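Side-chain contacts in AP endonuclease, family protein 2 (Mycobacterium smegmatis, PDB 5TNV), which binds a magnesium ion in a xylose isomerase-like TIM barrel and may act as an endonuclease: residues 28-33 with 100-105; 34-39 with 58-63; 155-160 with 267-272; 272-277 with 315-320. One frame throughout, in Å; residues are numbered along the deposited sequence. Where two conformers were deposited one is given.

Interaction 1: 28-33 with 100-105; sequences PIAANM and ISSISM
Ser101, at the break in strand 99-104, meets both Pro28 and Ala30, its hydroxymethyl group divided between them. The serine CB lies 3.6 Å from Pro28 CB, a plain carbon contact just before strand 29-32. Its OG is turned between the backbone N and the carbonyl carbon (chi1 50°), which brings the oxygen to 3.4 Å from Ala30 CB while Pro28 CB stays 3.9 Å from the same OG. No hydrogen bond joins the two segments; the oxygen simply lies against the alanine methyl. In the TIM barrel the two strands are not sheet neighbours, because strand 68-70 runs between them, and His68 of that strand also touches Pro28, Ala30 and Ser101. Here small side chains, Ala30 and the serines, make the contact past strand 68-70 in the buried interior. One step on, Ser102 reaches Ala30 more loosely, OG to CB 4.5 Å, and Ser102 OG is hydrogen-bonded to Asp70 OD2. Ser104 takes the series towards the metal end of the barrel: its OG is hydrogen-bonded to the same Asp70 OD2 and to NE2 of His252, a magnesium ligand.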
# COMPACT_ATOMS: atom_id res chain seq x y z
N PRO A 28 3.69 19.83 -16.15
CA PRO A 28 3.13 18.62 -16.78
C PRO A 28 3.46 17.35 -16.00
O PRO A 28 4.62 17.11 -15.72
CB PRO A 28 3.71 18.65 -18.20
CG PRO A 28 3.99 20.09 -18.45
CD PRO A 28 4.57 20.52 -17.11
N ILE A 29 2.41 16.57 -15.74
CA ILE A 29 2.52 15.29 -15.02
C ILE A 29 1.80 14.28 -15.89
O ILE A 29 0.56 14.13 -15.79
CB ILE A 29 2.01 15.35 -13.59
CG1 ILE A 29 2.70 16.45 -12.74
CG2 ILE A 29 2.15 14.00 -12.94
CD1 ILE A 29 1.86 16.84 -11.52
N ALA A 30 2.51 13.61 -16.77
CA ALA A 30 1.87 12.81 -17.81
C ALA A 30 1.56 11.39 -17.40
O ALA A 30 2.35 10.75 -16.70
CB ALA A 30 2.77 12.74 -19.02
N ALA A 31 0.43 10.87 -17.86
CA ALA A 31 0.15 9.44 -17.78
C ALA A 31 0.89 8.70 -18.88
O ALA A 31 0.66 8.97 -20.08
CB ALA A 31 -1.32 9.14 -17.90
N ASN A 32 1.75 7.77 -18.55
CA ASN A 32 2.40 6.91 -19.55
C ASN A 32 1.39 5.93 -20.09
O ASN A 32 0.73 5.28 -19.29
CB ASN A 32 3.57 6.19 -18.87
CG ASN A 32 4.47 5.42 -19.79
OD1 ASN A 32 3.99 4.44 -20.36
ND2 ASN A 32 5.72 5.79 -19.95
N MET A 33 1.25 5.81 -21.42
CA MET A 33 0.22 4.97 -22.04
C MET A 33 0.66 3.52 -22.30
O MET A 33 -0.13 2.75 -22.85
CB MET A 33 -0.22 5.61 -23.37
CG MET A 33 -0.85 6.98 -23.18
SD MET A 33 -2.42 6.99 -22.27
CE MET A 33 -3.53 6.39 -23.55
N ILE A 100 -0.08 16.02 -25.07
CA ILE A 100 1.14 15.26 -24.96
C ILE A 100 2.28 16.18 -24.50
O ILE A 100 2.62 17.13 -25.20
CB ILE A 100 1.51 14.56 -26.26
CG1 ILE A 100 0.46 13.48 -26.59
CG2 ILE A 100 2.89 13.98 -26.19
CD1 ILE A 100 0.57 12.88 -27.96
N SER A 101 2.90 15.85 -23.36
CA SER A 101 4.03 16.60 -22.84
C SER A 101 5.38 15.97 -23.13
O SER A 101 6.41 16.67 -23.12
CB SER A 101 3.86 16.85 -21.33
OG SER A 101 3.54 15.65 -20.66
N SER A 102 5.43 14.67 -23.38
CA SER A 102 6.66 13.94 -23.64
C SER A 102 6.30 12.69 -24.46
O SER A 102 5.16 12.23 -24.39
CB SER A 102 7.34 13.53 -22.32
OG SER A 102 6.49 12.77 -21.49
N ILE A 103 7.28 12.18 -25.19
CA ILE A 103 7.11 10.93 -25.93
C ILE A 103 8.29 10.01 -25.55
O ILE A 103 9.44 10.33 -25.87
CB ILE A 103 7.03 11.12 -27.44
CG1 ILE A 103 5.95 12.10 -27.83
CG2 ILE A 103 6.88 9.76 -28.11
CD1 ILE A 103 5.92 12.48 -29.31
N SER A 104 7.98 8.89 -24.93
CA SER A 104 8.97 7.94 -24.43
C SER A 104 9.00 6.67 -25.24
O SER A 104 8.11 5.83 -25.17
CB SER A 104 8.70 7.58 -22.96
OG SER A 104 8.83 8.73 -22.12
N MET A 105 10.08 6.47 -25.99
CA MET A 105 10.31 5.22 -26.67
C MET A 105 10.65 4.16 -25.65
O MET A 105 11.34 4.46 -24.69
CB MET A 105 11.44 5.38 -27.69
CG MET A 105 11.13 6.35 -28.80
SD MET A 105 12.51 6.65 -29.90
CE MET A 105 12.77 5.14 -30.85

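Interaction 2: 34-39 with 58-63; sequences LGFGNR and LRQVRE
The short 3-10 turn 34-36 stands off from helix 51-63, with Phe36 CA and Leu58 CA, the nearest pair of alpha carbons, 9.8 Å apart, and Phe36 spans the interval. Its CG lies anti to the carbonyl carbon and beside the backbone N (chi1 -72°), directing the ring at the helix, where its outer rim meets two consecutive residues. On one side of the rim CE2 rests 3.7 Å from Val61 CG2, and CZ is 3.9 Å from that same methyl, an apolar contact near the ring plane. On the other side CE1 is 4.0 Å from Gln60 NE2, again at the edge. The glutamine amide is turned almost perpendicular to the ring, their planes 88° apart, its chain extended beyond CG. A backbone hydrogen bond from Gly37 N to Leu34 O, 2.9 Å, closes the turn that carries Phe36. The contact thus ties loop to helix within the first beta-alpha unit of the TIM barrel, strand 29-32 followed by helix 51-63. Leu307 of helix 306-325 touches all three side chains, Val61 also packs on Ile69 of strand 68-70, and Gln60 packs on Arg286 of the second subunit.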
# COMPACT_ATOMS: atom_id res chain seq x y z
N LEU A 34 1.85 3.12 -21.87
CA LEU A 34 2.34 1.78 -22.26
C LEU A 34 1.41 0.70 -21.68
O LEU A 34 1.29 -0.37 -22.33
CB LEU A 34 3.77 1.59 -21.94
CG LEU A 34 4.30 1.28 -20.65
CD1 LEU A 34 4.16 -0.19 -20.27
CD2 LEU A 34 5.82 1.48 -20.71
N GLY A 35 0.74 0.91 -20.55
CA GLY A 35 -0.11 -0.10 -20.01
C GLY A 35 -1.28 -0.47 -20.87
O GLY A 35 -1.87 -1.56 -20.66
N PHE A 36 -1.66 0.36 -21.83
CA PHE A 36 -2.71 -0.02 -22.78
C PHE A 36 -2.22 -1.02 -23.80
O PHE A 36 -3.04 -1.70 -24.43
CB PHE A 36 -3.29 1.21 -23.48
CG PHE A 36 -4.16 2.06 -22.56
CD1 PHE A 36 -5.45 1.71 -22.27
CD2 PHE A 36 -3.67 3.21 -22.00
CE1 PHE A 36 -6.24 2.48 -21.41
CE2 PHE A 36 -4.44 4.00 -21.12
CZ PHE A 36 -5.75 3.63 -20.84
N GLY A 37 -0.92 -1.08 -24.02
CA GLY A 37 -0.36 -1.93 -25.06
C GLY A 37 -0.82 -1.50 -26.44
O GLY A 37 -1.40 -0.43 -26.65
N ASN A 38 -0.54 -2.36 -27.41
CA ASN A 38 -0.84 -2.02 -28.81
C ASN A 38 -1.79 -2.96 -29.51
O ASN A 38 -1.87 -2.96 -30.75
CB ASN A 38 0.45 -1.76 -29.58
CG ASN A 38 1.30 -2.94 -29.75
OD1 ASN A 38 0.89 -4.08 -29.52
ND2 ASN A 38 2.52 -2.65 -30.20
N ARG A 39 -2.58 -3.69 -28.75
CA ARG A 39 -3.66 -4.50 -29.31
C ARG A 39 -4.98 -3.77 -29.15
O ARG A 39 -5.30 -3.15 -28.11
CB ARG A 39 -3.69 -5.89 -28.66
CG ARG A 39 -2.35 -6.58 -28.63
CD ARG A 39 -1.65 -6.62 -29.98
NE ARG A 39 -2.53 -7.32 -30.94
CZ ARG A 39 -2.27 -7.31 -32.27
NH1 ARG A 39 -1.19 -6.71 -32.71
NH2 ARG A 39 -3.07 -7.93 -33.11
N LEU A 58 -8.14 7.02 -24.07
CA LEU A 58 -7.77 8.35 -23.59
C LEU A 58 -8.77 8.82 -22.50
O LEU A 58 -8.38 9.42 -21.50
CB LEU A 58 -7.74 9.31 -24.73
CG LEU A 58 -6.56 9.15 -25.68
CD1 LEU A 58 -6.85 9.83 -27.01
CD2 LEU A 58 -5.25 9.68 -25.04
N ARG A 59 -10.04 8.53 -22.71
CA ARG A 59 -11.09 8.96 -21.76
C ARG A 59 -10.84 8.39 -20.38
O ARG A 59 -11.10 9.07 -19.38
CB ARG A 59 -12.44 8.51 -22.29
CG ARG A 59 -13.63 9.14 -21.57
CD ARG A 59 -14.94 8.78 -22.27
NE ARG A 59 -14.92 9.32 -23.64
CZ ARG A 59 -15.63 8.82 -24.65
NH1 ARG A 59 -16.48 7.84 -24.46
NH2 ARG A 59 -15.53 9.36 -25.85
N GLN A 60 -10.39 7.14 -20.29
CA GLN A 60 -10.12 6.53 -19.00
C GLN A 60 -9.06 7.32 -18.24
O GLN A 60 -9.10 7.39 -17.00
CB GLN A 60 -9.66 5.08 -19.16
CG GLN A 60 -10.75 4.16 -19.68
CD GLN A 60 -10.24 2.75 -19.73
OE1 GLN A 60 -9.88 2.16 -18.70
NE2 GLN A 60 -10.17 2.19 -20.91
N VAL A 61 -8.08 7.84 -18.96
CA VAL A 61 -6.99 8.63 -18.39
C VAL A 61 -7.52 9.98 -17.91
O VAL A 61 -7.25 10.40 -16.78
CB VAL A 61 -5.88 8.76 -19.45
CG1 VAL A 61 -4.76 9.61 -18.90
CG2 VAL A 61 -5.38 7.40 -19.87
N ARG A 62 -8.29 10.68 -18.75
CA ARG A 62 -8.88 11.97 -18.34
C ARG A 62 -9.81 11.80 -17.15
O ARG A 62 -9.82 12.65 -16.25
CB ARG A 62 -9.65 12.55 -19.54
CG ARG A 62 -10.30 13.90 -19.23
CD ARG A 62 -9.26 14.95 -18.88
NE ARG A 62 -9.87 16.25 -18.76
CZ ARG A 62 -9.22 17.26 -18.23
NH1 ARG A 62 -7.97 17.13 -17.81
NH2 ARG A 62 -9.79 18.43 -18.12
N GLU A 63 -10.61 10.73 -17.12
CA GLU A 63 -11.51 10.46 -16.00
C GLU A 63 -10.78 10.41 -14.65
O GLU A 63 -11.40 10.71 -13.63
CB GLU A 63 -12.22 9.10 -16.20
CG GLU A 63 -13.36 9.19 -17.22
CD GLU A 63 -13.86 7.83 -17.67
OE1 GLU A 63 -13.18 6.80 -17.42
OE2 GLU A 63 -14.96 7.80 -18.30

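Interaction 3: 155-160 with 267-272; sequences WFWLVQ and YSSAPL
Trp155 meets Pro271 through the benzo end of its indole, CZ2 lying 3.5 Å from Pro271 CD and CH2 3.7 Å from Pro271 CG, with the proline approaching the ring obliquely. Beside this apolar patch two waters link the tryptophans to Ser269. Water 1, in the plane of the Trp155 ring, accepts from NE1 at 3.0 Å and donates to Ser269 O at 2.8 Å. Water 2 occupies the matching place at Trp157: NE1 gives it a hydrogen bond of 3.0 Å, and it donates to Ser269 OG at 2.7 Å. Each indole N-H finds its acceptor in a water. This joins the loop between helices 148-152 and 169-185 of the TIM barrel to strand 266-272, which pairs antiparallel with strand 251-261 at one end of the sheet, the others running parallel. Further out, the indoles brace one another: Trp157 CZ2 sits over a face of Trp155, and Trp155 CB covers the centre of a Trp157 face. Ser269 OG, held between its backbone N and carbonyl carbon (chi1 67°) where it meets water 2, is also hydrogen-bonded to Arg229 O. Tyr278 of the second subunit meets Trp155 edge-to-face, and Asp259 of that subunit accepts from Ser269 N.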
# COMPACT_ATOMS: atom_id res chain seq x y z
N TRP A 155 8.03 -11.25 -12.28
CA TRP A 155 8.35 -9.93 -12.79
C TRP A 155 9.55 -10.09 -13.73
O TRP A 155 10.49 -10.83 -13.41
CB TRP A 155 8.73 -8.95 -11.73
CG TRP A 155 7.74 -8.64 -10.67
CD1 TRP A 155 7.87 -8.91 -9.33
CD2 TRP A 155 6.50 -7.95 -10.83
NE1 TRP A 155 6.76 -8.43 -8.67
CE2 TRP A 155 5.91 -7.82 -9.57
CE3 TRP A 155 5.84 -7.41 -11.94
CZ2 TRP A 155 4.68 -7.17 -9.40
CZ3 TRP A 155 4.64 -6.77 -11.78
CH2 TRP A 155 4.08 -6.66 -10.49
N PHE A 156 9.58 -9.29 -14.81
CA PHE A 156 10.69 -9.47 -15.77
C PHE A 156 12.04 -9.21 -15.13
O PHE A 156 13.04 -9.76 -15.59
CB PHE A 156 10.47 -8.60 -17.01
CG PHE A 156 10.50 -7.09 -16.79
CD1 PHE A 156 11.70 -6.41 -16.69
CD2 PHE A 156 9.31 -6.36 -16.72
CE1 PHE A 156 11.72 -5.02 -16.51
CE2 PHE A 156 9.32 -4.99 -16.55
CZ PHE A 156 10.55 -4.34 -16.44
N TRP A 157 12.10 -8.31 -14.14
CA TRP A 157 13.37 -7.91 -13.56
C TRP A 157 13.94 -8.95 -12.62
O TRP A 157 15.06 -8.75 -12.09
CB TRP A 157 13.26 -6.56 -12.84
CG TRP A 157 12.24 -6.53 -11.75
CD1 TRP A 157 12.35 -7.01 -10.48
CD2 TRP A 157 10.92 -5.94 -11.84
NE1 TRP A 157 11.20 -6.80 -9.77
CE2 TRP A 157 10.30 -6.13 -10.58
CE3 TRP A 157 10.21 -5.32 -12.86
CZ2 TRP A 157 9.01 -5.68 -10.33
CZ3 TRP A 157 8.94 -4.87 -12.62
CH2 TRP A 157 8.35 -5.07 -11.35
N LEU A 158 13.26 -10.07 -12.41
CA LEU A 158 13.79 -11.12 -11.54
C LEU A 158 14.92 -11.89 -12.16
O LEU A 158 15.64 -12.58 -11.42
CB LEU A 158 12.67 -12.06 -11.09
CG LEU A 158 11.58 -11.42 -10.27
CD1 LEU A 158 10.51 -12.46 -9.88
CD2 LEU A 158 12.11 -10.73 -8.99
N VAL A 159 15.11 -11.81 -13.48
CA VAL A 159 16.25 -12.45 -14.14
C VAL A 159 16.84 -11.39 -15.09
O VAL A 159 16.13 -10.54 -15.62
CB VAL A 159 15.98 -13.77 -14.83
CG1 VAL A 159 15.38 -14.87 -13.94
CG2 VAL A 159 15.09 -13.51 -16.01
N GLN A 160 18.11 -11.47 -15.30
CA GLN A 160 18.80 -10.59 -16.23
C GLN A 160 18.39 -10.93 -17.65
O GLN A 160 18.28 -12.11 -18.00
CB GLN A 160 20.32 -10.77 -16.06
CG GLN A 160 21.14 -9.74 -16.77
CD GLN A 160 22.61 -9.90 -16.47
OE1 GLN A 160 23.15 -9.14 -15.66
NE2 GLN A 160 23.21 -10.90 -17.07
N TYR A 267 16.00 -10.90 -1.23
CA TYR A 267 15.48 -9.57 -1.52
C TYR A 267 13.99 -9.67 -1.89
O TYR A 267 13.57 -10.70 -2.43
CB TYR A 267 16.19 -8.95 -2.72
CG TYR A 267 17.61 -8.50 -2.49
CD1 TYR A 267 18.69 -9.38 -2.67
CD2 TYR A 267 17.88 -7.20 -2.10
CE1 TYR A 267 20.00 -8.98 -2.45
CE2 TYR A 267 19.19 -6.80 -1.87
CZ TYR A 267 20.23 -7.69 -2.05
OH TYR A 267 21.52 -7.23 -1.83
N SER A 268 13.28 -8.57 -1.73
CA SER A 268 11.93 -8.47 -2.24
C SER A 268 11.61 -7.03 -2.59
O SER A 268 12.16 -6.08 -2.03
CB SER A 268 10.95 -9.10 -1.26
OG SER A 268 11.06 -8.50 -0.01
N SER A 269 10.68 -6.89 -3.53
CA SER A 269 10.15 -5.56 -3.90
C SER A 269 8.76 -5.72 -4.46
O SER A 269 8.42 -6.78 -5.00
CB SER A 269 11.06 -4.83 -4.89
OG SER A 269 11.05 -5.50 -6.14
N ALA A 270 7.96 -4.67 -4.35
CA ALA A 270 6.60 -4.66 -4.88
C ALA A 270 6.28 -3.28 -5.41
O ALA A 270 6.54 -2.27 -4.72
CB ALA A 270 5.55 -5.04 -3.85
N PRO A 271 5.68 -3.16 -6.61
CA PRO A 271 5.28 -1.82 -7.07
C PRO A 271 4.24 -1.24 -6.14
O PRO A 271 3.29 -1.90 -5.77
CB PRO A 271 4.72 -2.08 -8.47
CG PRO A 271 4.62 -3.50 -8.66
CD PRO A 271 5.33 -4.21 -7.56
N LEU A 272 4.42 0.04 -5.78
CA LEU A 272 3.51 0.73 -4.90
C LEU A 272 3.40 2.19 -5.31
O LEU A 272 4.34 2.71 -5.95
CB LEU A 272 3.98 0.71 -3.44
CG LEU A 272 3.89 -0.64 -2.71
CD1 LEU A 272 4.55 -0.51 -1.35
CD2 LEU A 272 2.45 -1.08 -2.57
O HOH W 1 5.91 -7.71 -5.90
O HOH W 2 10.52 -7.97 -7.13

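Interaction 4: 272-277 with 315-320; sequences LPLKYG and EYILQV
The turn leading from strand 266-272 to helix 281-290 packs on helix 306-325, the last of the barrel, where two consecutive residues of the turn meet Tyr316. Its CG is anti to the backbone N (chi1 173°), and the ring reaches out to the turn. Both residues come from the same side of the ring plane, Leu274 at the CD2-CE2 half and Lys275 at the CD1-CE1 half. Leu274 meets it obliquely, CD1 lying 3.7 Å from CD2 of the tyrosine and CB 3.8 Å from both CD2 and CE2. The same methyl, Leu274 CD1, also rests 3.7 Å from Ile317 CG1, bridging two neighbours on the helix. Lys275 lays its aliphatic chain along its half: CB is 3.7 Å from Tyr316 CE1, and a bend at chi3 (-66°) folds CE back to 3.6 Å from Tyr316 CD1. Between them Lys275 N stands above that face, offset toward the rim, and Val320 CG2 of the same helix lies over the opposite face. The polar ends look to another subunit: Lys275 NZ forms a salt bridge with Glu312 of the third subunit, and Tyr316 OH is hydrogen-bonded to its Asp305. Within the chain, Leu274 and Ile317 both pack on Ile253 of strand 251-261. This is TIM-barrel layering, an outer helix against the strands, with the turn after strand 266-272 packed on that helix beside the third subunit.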
# COMPACT_ATOMS: atom_id res chain seq x y z
N LEU A 272 4.42 0.04 -5.78
CA LEU A 272 3.51 0.73 -4.90
C LEU A 272 3.40 2.19 -5.31
O LEU A 272 4.34 2.71 -5.95
CB LEU A 272 3.98 0.71 -3.44
CG LEU A 272 3.89 -0.64 -2.71
CD1 LEU A 272 4.55 -0.51 -1.35
CD2 LEU A 272 2.45 -1.08 -2.57
N PRO A 273 2.32 2.88 -4.92
CA PRO A 273 2.28 4.35 -5.06
C PRO A 273 3.55 5.02 -4.56
O PRO A 273 4.22 4.56 -3.63
CB PRO A 273 1.08 4.74 -4.21
CG PRO A 273 0.16 3.52 -4.29
CD PRO A 273 1.10 2.36 -4.31
N LEU A 274 3.84 6.18 -5.15
CA LEU A 274 4.95 7.00 -4.70
C LEU A 274 4.97 7.17 -3.18
O LEU A 274 6.05 7.07 -2.57
CB LEU A 274 4.97 8.39 -5.34
CG LEU A 274 5.10 8.44 -6.87
CD1 LEU A 274 5.15 9.89 -7.33
CD2 LEU A 274 6.28 7.65 -7.39
N LYS A 275 3.83 7.44 -2.57
CA LYS A 275 3.77 7.74 -1.15
C LYS A 275 4.21 6.58 -0.25
O LYS A 275 4.54 6.80 0.89
CB LYS A 275 2.33 8.15 -0.78
CG LYS A 275 2.20 8.79 0.63
CD LYS A 275 0.80 9.27 0.92
CE LYS A 275 0.33 10.38 0.07
NZ LYS A 275 -1.01 10.88 0.42
N TYR A 276 4.12 5.34 -0.76
CA TYR A 276 4.24 4.14 0.10
C TYR A 276 5.49 3.34 -0.11
O TYR A 276 5.72 2.40 0.67
CB TYR A 276 3.01 3.22 -0.08
CG TYR A 276 1.68 3.86 0.12
CD1 TYR A 276 1.47 4.93 1.00
CD2 TYR A 276 0.60 3.40 -0.60
CE1 TYR A 276 0.22 5.51 1.15
CE2 TYR A 276 -0.64 3.99 -0.48
CZ TYR A 276 -0.85 5.04 0.39
OH TYR A 276 -2.09 5.58 0.47
N GLY A 277 6.29 3.60 -1.14
CA GLY A 277 7.45 2.79 -1.42
C GLY A 277 8.71 3.25 -0.71
O GLY A 277 8.65 4.12 0.18
N GLU A 315 -1.71 13.02 -8.39
CA GLU A 315 -2.24 13.86 -7.32
C GLU A 315 -1.18 14.09 -6.24
O GLU A 315 -1.09 15.18 -5.67
CB GLU A 315 -3.51 13.26 -6.74
CG GLU A 315 -4.67 13.34 -7.69
CD GLU A 315 -5.96 12.77 -7.18
OE1 GLU A 315 -5.96 12.26 -6.06
OE2 GLU A 315 -6.97 12.82 -7.93
N TYR A 316 -0.41 13.06 -5.93
CA TYR A 316 0.68 13.14 -4.96
C TYR A 316 1.70 14.18 -5.36
O TYR A 316 2.09 15.03 -4.55
CB TYR A 316 1.29 11.74 -4.83
CG TYR A 316 2.53 11.72 -3.97
CD1 TYR A 316 2.40 11.56 -2.60
CD2 TYR A 316 3.81 11.85 -4.47
CE1 TYR A 316 3.48 11.55 -1.76
CE2 TYR A 316 4.90 11.79 -3.64
CZ TYR A 316 4.74 11.64 -2.28
OH TYR A 316 5.85 11.58 -1.47
N ILE A 317 2.19 14.09 -6.59
CA ILE A 317 3.20 15.03 -7.09
C ILE A 317 2.65 16.45 -7.03
O ILE A 317 3.35 17.38 -6.62
CB ILE A 317 3.66 14.65 -8.51
CG1 ILE A 317 4.37 13.29 -8.53
CG2 ILE A 317 4.53 15.74 -9.12
CD1 ILE A 317 4.52 12.71 -9.90
N LEU A 318 1.39 16.65 -7.43
CA LEU A 318 0.82 17.98 -7.42
C LEU A 318 0.82 18.53 -5.99
O LEU A 318 1.13 19.72 -5.83
CB LEU A 318 -0.57 17.90 -8.06
CG LEU A 318 -1.40 19.18 -8.02
CD1 LEU A 318 -0.71 20.26 -8.83
CD2 LEU A 318 -2.82 18.88 -8.47
N GLN A 319 0.52 17.75 -4.97
CA GLN A 319 0.55 18.28 -3.60
C GLN A 319 1.98 18.62 -3.23
O GLN A 319 2.20 19.66 -2.55
CB GLN A 319 -0.11 17.30 -2.63
CG GLN A 319 -0.28 17.88 -1.23
CD GLN A 319 0.94 17.90 -0.31
OE1 GLN A 319 1.82 17.04 -0.39
NE2 GLN A 319 1.01 18.90 0.54
N VAL A 320 2.94 17.77 -3.49
CA VAL A 320 4.32 18.02 -3.12
C VAL A 320 4.79 19.33 -3.78
O VAL A 320 5.40 20.18 -3.12
CB VAL A 320 5.23 16.83 -3.50
CG1 VAL A 320 6.71 17.17 -3.32
CG2 VAL A 320 4.89 15.59 -2.66

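From the N terminus, strand 29-32 leads directly into interaction 2, where helix 51-63 comes back against the loop that follows the strand. That small closure lies within the wider one made by interaction 1, which brings strand 99-104 back near the first strand; the two touch through Ala31 and Met33 against Val61. Interactions 3 and 4 follow in series, none crossing another. Interaction 3 closes a long loop by bringing residues 155-160 to the outer strand 266-272, and interaction 4 opens at Leu272, the residue they share, to reach the final helix. There Ile317 packs on Ile29, so the last helix packs against the first strand.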